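Local coordinates for aldose 1-epimerase (Caenorhabditis elegans, PDB 1LUR), which probably catalyses the interconversion of the alpha and beta anomers of aldose sugars, as a member of the aldose 1-epimerase family, at residues L27-A32 / W112-H117; Y89-N94 / D133-D138; T271-I276 / P304-A309. All blocks are in the same frame, centred on the assembly; numbering follows the deposited sequence.

Interaction 1: L27-A32 / W112-H117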
loop_
_atom_site.group_PDB
_atom_site.type_symbol
_atom_site.label_atom_id
_atom_site.label_comp_id
_atom_site.label_asym_id
_atom_site.label_seq_id
_atom_site.Cartn_x
_atom_site.Cartn_y
_atom_site.Cartn_z
ATOM N N LEU A 27 -7.801 -9.252 -9.052
ATOM C CA LEU A 27 -8.373 -8.333 -8.078
ATOM C C LEU A 27 -9.619 -8.907 -7.407
ATOM O O LEU A 27 -10.228 -9.857 -7.902
ATOM C CB LEU A 27 -8.729 -7.010 -8.752
ATOM C CG LEU A 27 -7.606 -6.278 -9.494
ATOM C CD1 LEU A 27 -6.389 -6.170 -8.585
ATOM C CD2 LEU A 27 -7.245 -7.025 -10.776
ATOM N N LEU A 28 -9.994 -8.308 -6.281
ATOM C CA LEU A 28 -11.161 -8.735 -5.521
ATOM C C LEU A 28 -11.944 -7.490 -5.110
ATOM O O LEU A 28 -11.388 -6.568 -4.511
ATOM C CB LEU A 28 -10.714 -9.511 -4.277
ATOM C CG LEU A 28 -11.773 -10.214 -3.423
ATOM C CD1 LEU A 28 -12.458 -11.312 -4.238
ATOM C CD2 LEU A 28 -11.101 -10.814 -2.194
ATOM N N PRO A 29 -13.242 -7.445 -5.441
ATOM C CA PRO A 29 -14.100 -6.305 -5.104
ATOM C C PRO A 29 -14.013 -5.944 -3.626
ATOM O O PRO A 29 -14.063 -4.767 -3.258
ATOM C CB PRO A 29 -15.490 -6.794 -5.495
ATOM C CG PRO A 29 -15.208 -7.695 -6.655
ATOM C CD PRO A 29 -14.007 -8.473 -6.172
ATOM N N PHE A 30 -13.883 -6.962 -2.780
ATOM C CA PHE A 30 -13.789 -6.730 -1.346
ATOM C C PHE A 30 -12.479 -6.034 -1.025
ATOM O O PHE A 30 -11.396 -6.585 -1.236
ATOM C CB PHE A 30 -13.871 -8.045 -0.576
ATOM C CG PHE A 30 -13.791 -7.873 0.910
ATOM C CD1 PHE A 30 -14.827 -7.257 1.607
ATOM C CD2 PHE A 30 -12.671 -8.298 1.610
ATOM C CE1 PHE A 30 -14.744 -7.068 2.985
ATOM C CE2 PHE A 30 -12.576 -8.113 2.987
ATOM C CZ PHE A 30 -13.616 -7.496 3.676
ATOM N N GLY A 31 -12.588 -4.813 -0.515
ATOM C CA GLY A 31 -11.409 -4.045 -0.169
ATOM C C GLY A 31 -10.610 -3.622 -1.389
ATOM O O GLY A 31 -9.466 -3.189 -1.246
ATOM N N ALA A 32 -11.206 -3.734 -2.578
ATOM C CA ALA A 32 -10.529 -3.361 -3.828
ATOM C C ALA A 32 -9.098 -3.872 -3.710
ATOM O O ALA A 32 -8.130 -3.134 -3.916
ATOM C CB ALA A 32 -10.543 -1.846 -4.003
ATOM N N TRP A 112 -16.452 -3.111 -2.519
ATOM C CA TRP A 112 -16.499 -2.060 -3.530
ATOM C C TRP A 112 -17.310 -2.512 -4.742
ATOM O O TRP A 112 -17.402 -3.705 -5.020
ATOM C CB TRP A 112 -15.090 -1.722 -4.009
ATOM C CG TRP A 112 -14.188 -1.139 -2.978
ATOM C CD1 TRP A 112 -13.866 -1.673 -1.762
ATOM C CD2 TRP A 112 -13.426 0.064 -3.107
ATOM N NE1 TRP A 112 -12.940 -0.871 -1.124
ATOM C CE2 TRP A 112 -12.653 0.198 -1.931
ATOM C CE3 TRP A 112 -13.317 1.039 -4.104
ATOM C CZ2 TRP A 112 -11.781 1.271 -1.729
ATOM C CZ3 TRP A 112 -12.447 2.109 -3.901
ATOM C CH2 TRP A 112 -11.692 2.212 -2.723
ATOM N N GLU A 113 -17.876 -1.549 -5.462
ATOM C CA GLU A 113 -18.673 -1.839 -6.652
ATOM C C GLU A 113 -17.742 -1.914 -7.860
ATOM O O GLU A 113 -16.733 -1.215 -7.914
ATOM C CB GLU A 113 -19.694 -0.724 -6.899
ATOM C CG GLU A 113 -20.787 -0.618 -5.851
ATOM C CD GLU A 113 -21.835 -1.699 -6.005
ATOM O OE1 GLU A 113 -22.527 -1.705 -7.044
ATOM O OE2 GLU A 113 -21.967 -2.545 -5.093
ATOM N N VAL A 114 -18.070 -2.775 -8.814
ATOM C CA VAL A 114 -17.254 -2.908 -10.009
ATOM C C VAL A 114 -17.904 -1.968 -11.009
ATOM O O VAL A 114 -19.016 -2.223 -11.466
ATOM C CB VAL A 114 -17.287 -4.336 -10.566
ATOM C CG1 VAL A 114 -16.602 -4.371 -11.923
ATOM C CG2 VAL A 114 -16.599 -5.285 -9.603
ATOM N N VAL A 115 -17.231 -0.871 -11.332
ATOM C CA VAL A 115 -17.789 0.084 -12.278
ATOM C C VAL A 115 -17.266 -0.075 -13.698
ATOM O O VAL A 115 -17.824 0.495 -14.634
ATOM C CB VAL A 115 -17.553 1.532 -11.816
ATOM C CG1 VAL A 115 -18.446 1.844 -10.627
ATOM C CG2 VAL A 115 -16.091 1.732 -11.447
ATOM N N ARG A 116 -16.191 -0.841 -13.853
ATOM C CA ARG A 116 -15.605 -1.074 -15.173
ATOM C C ARG A 116 -14.703 -2.285 -15.119
ATOM O O ARG A 116 -13.938 -2.468 -14.172
ATOM C CB ARG A 116 -14.799 0.147 -15.664
ATOM C CG ARG A 116 -14.201 -0.009 -17.086
ATOM C CD ARG A 116 -13.607 1.312 -17.610
ATOM N NE ARG A 116 -13.198 1.279 -19.023
ATOM C CZ ARG A 116 -12.087 0.705 -19.488
ATOM N NH1 ARG A 116 -11.242 0.101 -18.662
ATOM N NH2 ARG A 116 -11.817 0.736 -20.787
ATOM N N HIS A 117 -14.826 -3.141 -16.122
ATOM C CA HIS A 117 -14.005 -4.332 -16.185
ATOM C C HIS A 117 -13.764 -4.656 -17.645
ATOM O O HIS A 117 -14.700 -4.729 -18.447
ATOM C CB HIS A 117 -14.650 -5.511 -15.439
ATOM C CG HIS A 117 -16.069 -5.784 -15.822
ATOM N ND1 HIS A 117 -16.426 -6.804 -16.680
ATOM C CD2 HIS A 117 -17.224 -5.196 -15.433
ATOM C CE1 HIS A 117 -17.741 -6.831 -16.802
ATOM N NE2 HIS A 117 -18.250 -5.866 -16.055
#
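Ala32 sets its methyl group over the indole of Trp112: CB stands 3.6 Å from the centroid of the five-membered ring and 13° off the ring normal, a CH-pi contact over the centre of the face. The methyl is nearly equidistant from CD2 and CE2, the two atoms shared by the fused rings. Trp112 CG is anti to its own carbonyl carbon (chi1 -64°), which puts it beside the backbone N. Over a face of the ring, the backbone N of Ala32 lies 3.5 Å from Trp112 CD1.

The turn that supplies both atoms is a type II beta turn from Pro29 to Ala32, closing the link between strands 24-28 and 33-40, and Gly31 takes the second of its two central positions, with positive phi. Pro29 O is gripped twice. Ala32 N donates to it at 3.1 Å within the turn, and Trp112 N donates to it at 3.0 Å across the contact, the two donors arriving from opposite faces of the carbonyl plane. The bond from Trp112 bends moderately at the hydrogen, 156°, and the donor sits well above that plane.

Farther along strand 113-118 the contact thins to one apolar touch, CG of Pro29 against CG2 of Val114 at 4.1 Å. The touching CG2 is the branch anti to the carbonyl carbon, beside the backbone N. The indole NE1 is engaged by Leu107 O, while Val126, Ile141 and Val143 of the adjoining strands also touch the Trp112 side chain.

Interaction 2: Y89-N94 / D133-D138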
loop_
_atom_site.group_PDB
_atom_site.type_symbol
_atom_site.label_atom_id
_atom_site.label_comp_id
_atom_site.label_asym_id
_atom_site.label_seq_id
_atom_site.Cartn_x
_atom_site.Cartn_y
_atom_site.Cartn_z
ATOM N N TYR A 89 -12.431 15.295 16.238
ATOM C CA TYR A 89 -13.035 14.025 15.858
ATOM C C TYR A 89 -12.322 12.954 16.657
ATOM O O TYR A 89 -11.090 12.907 16.688
ATOM C CB TYR A 89 -12.872 13.774 14.360
ATOM C CG TYR A 89 -13.776 14.646 13.531
ATOM C CD1 TYR A 89 -15.019 14.184 13.097
ATOM C CD2 TYR A 89 -13.418 15.954 13.234
ATOM C CE1 TYR A 89 -15.883 15.014 12.390
ATOM C CE2 TYR A 89 -14.271 16.793 12.531
ATOM C CZ TYR A 89 -15.498 16.320 12.114
ATOM O OH TYR A 89 -16.342 17.162 11.443
ATOM N N THR A 90 -13.103 12.112 17.324
ATOM C CA THR A 90 -12.558 11.037 18.137
ATOM C C THR A 90 -13.185 9.725 17.718
ATOM O O THR A 90 -14.407 9.595 17.679
ATOM C CB THR A 90 -12.848 11.290 19.614
ATOM O OG1 THR A 90 -14.236 11.611 19.774
ATOM C CG2 THR A 90 -12.008 12.446 20.116
HETATM N N MSE A 91 -12.337 8.760 17.383
HETATM C CA MSE A 91 -12.802 7.453 16.957
HETATM C C MSE A 91 -12.502 6.415 18.043
HETATM O O MSE A 91 -11.807 6.709 19.023
HETATM C CB MSE A 91 -12.107 7.070 15.646
HETATM C CG MSE A 91 -12.545 7.883 14.413
HETATM SE SE MSE A 91 -12.038 9.763 14.380
HETATM C CE MSE A 91 -13.729 10.572 14.884
ATOM N N THR A 92 -13.050 5.215 17.885
ATOM C CA THR A 92 -12.824 4.144 18.855
ATOM C C THR A 92 -11.524 3.465 18.421
ATOM O O THR A 92 -11.409 3.017 17.279
ATOM C CB THR A 92 -13.972 3.101 18.836
ATOM O OG1 THR A 92 -15.190 3.708 19.296
ATOM C CG2 THR A 92 -13.625 1.903 19.728
ATOM N N PRO A 93 -10.516 3.410 19.310
ATOM C CA PRO A 93 -9.242 2.775 18.962
ATOM C C PRO A 93 -9.418 1.346 18.454
ATOM O O PRO A 93 -10.252 0.598 18.963
ATOM C CB PRO A 93 -8.462 2.830 20.275
ATOM C CG PRO A 93 -8.937 4.102 20.881
ATOM C CD PRO A 93 -10.434 4.060 20.632
ATOM N N ASN A 94 -8.627 0.968 17.451
ATOM C CA ASN A 94 -8.707 -0.379 16.882
ATOM C C ASN A 94 -7.323 -1.027 16.783
ATOM O O ASN A 94 -7.199 -2.177 16.378
ATOM C CB ASN A 94 -9.334 -0.325 15.492
ATOM C CG ASN A 94 -8.386 0.240 14.455
ATOM O OD1 ASN A 94 -7.600 1.141 14.747
ATOM N ND2 ASN A 94 -8.456 -0.285 13.234
ATOM N N ASP A 133 -17.283 5.317 9.103
ATOM C CA ASP A 133 -16.018 5.150 9.811
ATOM C C ASP A 133 -15.617 6.178 10.863
ATOM O O ASP A 133 -14.497 6.129 11.369
ATOM C CB ASP A 133 -14.911 5.077 8.773
ATOM C CG ASP A 133 -14.953 6.256 7.808
ATOM O OD1 ASP A 133 -15.360 7.356 8.242
ATOM O OD2 ASP A 133 -14.576 6.093 6.630
ATOM N N GLY A 134 -16.499 7.123 11.168
ATOM C CA GLY A 134 -16.166 8.123 12.166
ATOM C C GLY A 134 -15.232 9.236 11.722
ATOM O O GLY A 134 -14.960 10.156 12.496
ATOM N N LEU A 135 -14.714 9.165 10.498
ATOM C CA LEU A 135 -13.817 10.214 10.022
ATOM C C LEU A 135 -14.685 11.353 9.455
ATOM O O LEU A 135 -15.826 11.132 9.047
ATOM C CB LEU A 135 -12.835 9.645 8.984
ATOM C CG LEU A 135 -11.723 8.755 9.584
ATOM C CD1 LEU A 135 -11.011 7.969 8.488
ATOM C CD2 LEU A 135 -10.713 9.624 10.353
ATOM N N PRO A 136 -14.160 12.585 9.431
ATOM C CA PRO A 136 -14.956 13.707 8.916
ATOM C C PRO A 136 -15.420 13.626 7.471
ATOM O O PRO A 136 -14.777 12.993 6.635
ATOM C CB PRO A 136 -14.054 14.915 9.162
ATOM C CG PRO A 136 -12.670 14.332 9.022
ATOM C CD PRO A 136 -12.791 13.016 9.771
ATOM N N GLY A 137 -16.562 14.259 7.204
ATOM C CA GLY A 137 -17.136 14.290 5.870
ATOM C C GLY A 137 -17.414 12.983 5.158
ATOM O O GLY A 137 -17.635 11.947 5.777
ATOM N N ASP A 138 -17.412 13.045 3.831
ATOM C CA ASP A 138 -17.669 11.865 3.017
ATOM C C ASP A 138 -16.771 11.858 1.788
ATOM O O ASP A 138 -15.941 12.749 1.605
ATOM C CB ASP A 138 -19.133 11.851 2.576
ATOM C CG ASP A 138 -19.531 13.128 1.858
ATOM O OD1 ASP A 138 -18.762 13.581 0.985
ATOM O OD2 ASP A 138 -20.612 13.678 2.157
HETATM O O HOH W 1 -17.972 16.309 9.330
#
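Asp133 and Gly134 meet the side chain of Met91, a selenomethionine, at the start of the loop 133-138. The carbonyl O of Asp133 lies 4.0 Å from Met91 CG, a loose approach, and the same oxygen is hydrogen-bonded to Tyr99 OH. The Asp133 carboxylate turns back on the loop: OD1 accepts from Leu135 N at 3.0 Å, an Asx turn, with the donor on the anti side and 34° out of the carboxylate plane. OD1 also forms a salt bridge with Arg72, which would probably favour the ionised carboxylate.

Gly134 follows with positive phi, the first residue to leave helical geometry after helix 130-133. A side chain here would point at the other segment, and a modelled CB would fall only 3.2 Å from Met91 CG, so glycine lets the Met91 side chain come close to the backbone here. The position of the Met91 methyl beside Gly134 O is doubtful.

The CB of Leu135 points away from segment 89-94, yet CD2 lies 4.2 Å from Met91 SE, an apolar touch. Pro136 then makes the aromatic part of the contact. Its CB lies 3.7 Å from the centroid of the Tyr89 ring, 18° off the normal, over the face but displaced toward the rim on the hydroxyl side, with CZ the nearest ring atom. Tyr89 CG is anti to the carbonyl carbon (chi1 -73°), beside the backbone N. At Gly137 one water joins the segments, bound to Tyr89 OH at 2.8 Å and accepting from Gly137 N.

The loop thus passes from helix 130-133 into strand 138-147 against the two-stranded hairpin 81-84 and 87-90, where Phe84 touches both Tyr89 and Pro136.

Interaction 3: T271-I276 / P304-A309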
loop_
_atom_site.group_PDB
_atom_site.type_symbol
_atom_site.label_atom_id
_atom_site.label_comp_id
_atom_site.label_asym_id
_atom_site.label_seq_id
_atom_site.Cartn_x
_atom_site.Cartn_y
_atom_site.Cartn_z
ATOM N N THR A 271 5.640 7.048 -8.213
ATOM C CA THR A 271 4.335 7.425 -7.693
ATOM C C THR A 271 4.215 8.915 -7.475
ATOM O O THR A 271 5.215 9.622 -7.350
ATOM C CB THR A 271 4.054 6.703 -6.351
ATOM O OG1 THR A 271 2.821 7.179 -5.794
ATOM C CG2 THR A 271 5.183 6.961 -5.355
ATOM N N SER A 272 2.975 9.384 -7.438
ATOM C CA SER A 272 2.691 10.792 -7.231
ATOM C C SER A 272 2.746 11.067 -5.736
ATOM O O SER A 272 2.914 12.216 -5.315
ATOM C CB SER A 272 1.305 11.130 -7.776
ATOM O OG SER A 272 0.321 10.264 -7.222
ATOM N N TYR A 273 2.598 10.012 -4.938
ATOM C CA TYR A 273 2.634 10.152 -3.485
ATOM C C TYR A 273 4.025 10.611 -3.048
ATOM O O TYR A 273 5.027 10.288 -3.692
ATOM C CB TYR A 273 2.283 8.827 -2.789
ATOM C CG TYR A 273 0.801 8.470 -2.818
ATOM C CD1 TYR A 273 0.314 7.489 -3.680
ATOM C CD2 TYR A 273 -0.111 9.126 -1.990
ATOM C CE1 TYR A 273 -1.047 7.169 -3.726
ATOM C CE2 TYR A 273 -1.480 8.812 -2.025
ATOM C CZ TYR A 273 -1.936 7.835 -2.898
ATOM O OH TYR A 273 -3.274 7.527 -2.953
ATOM N N PRO A 274 4.102 11.367 -1.938
ATOM C CA PRO A 274 5.361 11.886 -1.407
ATOM C C PRO A 274 6.189 10.890 -0.604
ATOM O O PRO A 274 7.388 11.094 -0.411
ATOM C CB PRO A 274 4.903 13.073 -0.572
ATOM C CG PRO A 274 3.640 12.540 0.037
ATOM C CD PRO A 274 2.960 11.865 -1.148
ATOM N N VAL A 275 5.564 9.824 -0.115
ATOM C CA VAL A 275 6.311 8.840 0.656
ATOM C C VAL A 275 5.901 7.420 0.315
ATOM O O VAL A 275 4.895 7.184 -0.356
ATOM C CB VAL A 275 6.123 9.033 2.193
ATOM C CG1 VAL A 275 6.226 10.501 2.556
ATOM C CG2 VAL A 275 4.796 8.454 2.648
ATOM N N ILE A 276 6.708 6.473 0.767
ATOM C CA ILE A 276 6.439 5.071 0.536
ATOM C C ILE A 276 6.679 4.376 1.860
ATOM O O ILE A 276 7.804 4.357 2.367
ATOM C CB ILE A 276 7.365 4.449 -0.523
ATOM C CG1 ILE A 276 7.102 5.081 -1.892
ATOM C CG2 ILE A 276 7.156 2.949 -0.555
ATOM C CD1 ILE A 276 7.920 4.474 -3.026
ATOM N N PRO A 304 2.741 3.213 -1.133
ATOM C CA PRO A 304 2.936 4.605 -1.552
ATOM C C PRO A 304 1.780 5.351 -0.892
ATOM O O PRO A 304 0.633 4.942 -1.034
ATOM C CB PRO A 304 2.788 4.531 -3.066
ATOM C CG PRO A 304 3.343 3.163 -3.380
ATOM C CD PRO A 304 2.710 2.312 -2.300
ATOM N N GLN A 305 2.065 6.437 -0.188
ATOM C CA GLN A 305 0.992 7.177 0.487
ATOM C C GLN A 305 1.499 8.531 0.952
ATOM O O GLN A 305 2.648 8.895 0.694
ATOM C CB GLN A 305 0.593 6.391 1.743
ATOM C CG GLN A 305 1.794 6.264 2.702
ATOM C CD GLN A 305 1.491 5.596 4.037
ATOM O OE1 GLN A 305 1.129 4.423 4.094
ATOM N NE2 GLN A 305 1.660 6.348 5.125
ATOM N N PHE A 306 0.634 9.265 1.649
ATOM C CA PHE A 306 0.998 10.570 2.179
ATOM C C PHE A 306 1.569 10.197 3.540
ATOM O O PHE A 306 1.305 9.098 4.045
ATOM C CB PHE A 306 -0.226 11.473 2.394
ATOM C CG PHE A 306 -0.758 12.089 1.143
ATOM C CD1 PHE A 306 -1.844 11.531 0.481
ATOM C CD2 PHE A 306 -0.173 13.241 0.620
ATOM C CE1 PHE A 306 -2.346 12.114 -0.686
ATOM C CE2 PHE A 306 -0.661 13.831 -0.540
ATOM C CZ PHE A 306 -1.749 13.272 -1.196
ATOM N N HIS A 307 2.335 11.099 4.144
ATOM C CA HIS A 307 2.923 10.824 5.451
ATOM C C HIS A 307 1.917 10.256 6.435
ATOM O O HIS A 307 0.777 10.723 6.513
ATOM C CB HIS A 307 3.491 12.102 6.073
ATOM C CG HIS A 307 4.553 12.759 5.250
ATOM N ND1 HIS A 307 4.336 13.192 3.960
ATOM C CD2 HIS A 307 5.833 13.088 5.548
ATOM C CE1 HIS A 307 5.435 13.762 3.499
ATOM N NE2 HIS A 307 6.359 13.712 4.443
ATOM N N SER A 308 2.350 9.262 7.199
ATOM C CA SER A 308 1.482 8.644 8.187
ATOM C C SER A 308 1.195 9.696 9.271
ATOM O O SER A 308 2.059 10.517 9.586
ATOM C CB SER A 308 2.177 7.430 8.802
ATOM O OG SER A 308 2.393 6.413 7.841
ATOM N N ALA A 309 -0.018 9.683 9.821
ATOM C CA ALA A 309 -0.413 10.637 10.865
ATOM C C ALA A 309 -0.467 12.085 10.384
ATOM O O ALA A 309 -0.418 13.011 11.197
ATOM C CB ALA A 309 0.531 10.533 12.071
#
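Tyr273 lays its ring over the backbone of Gln305, with CD2 3.3 Å from Gln305 CA and Pro304 O above the same ring, toward its rim. The edge of that ring is aimed at the face of Phe306, an offset edge-to-face pair with centroids 5.4 Å apart and planes at 85°. Tyr273 CG lies anti to the carbonyl carbon (chi1 -75°), beside the backbone N. An alanine in place of Tyr273 would probably uncover the Gln305 backbone, leave the face of Phe306 without its edge partner and deprive His157 ND1 and Tyr327 OH of the hydroxyl they share.

Beside it, Val275 and Gln305 form an antiparallel hydrogen-bonded pair. Gln305 N donates to Val275 O at 2.9 Å and nearly straight, whereas the return bond from Val275 N to Gln305 O is longer, 3.2 Å, and bent to 143°. Next along, Ile276 and Pro304 are a non-hydrogen-bonded pair with CA atoms only 4.1 Å apart.

The partly exposed side, at Pro274, Phe306 and His307, is looser. Pro274 CD stays 3.9 Å from Phe306 CD2. Val275 CG1 nevertheless sits over the centre of the His307 ring, 3.6 Å from its centroid, a CH-pi contact; His307 ND1, buried here, has no polar partner in the model.

Strands 275-279 and 300-305 are adjacent members of an antiparallel sheet, flanked by 238-243 and 170-175. Strand 327-337 of the larger sheet lies against Pro304 and Phe306, joining the two layers of the mutarotase beta-sandwich.

In the fold
All three contacts belong to the aldose 1-epimerase fold, and none touches another: nearest atoms are about 10 Å apart in every pair, with centres 24 Å (interactions 1 and 2), 23 Å (1 and 3) and 21 Å (2 and 3) apart. Interactions 1 and 2 interleave along the chain, and strands 121-129 and 138-147 of one large sheet reach both, through Phe124 and Tyr145 at the first and Ala128 and Asp138 at the second; interaction 3 follows in sequence. Its centre is about 9 Å from the chain centre, against 16 and 21 Å. No sugar takes part in these contacts, but Gln305 and Ser308 lie beside Asp240, and Ser308 beside Asn75, where mutarotases probably bind substrate.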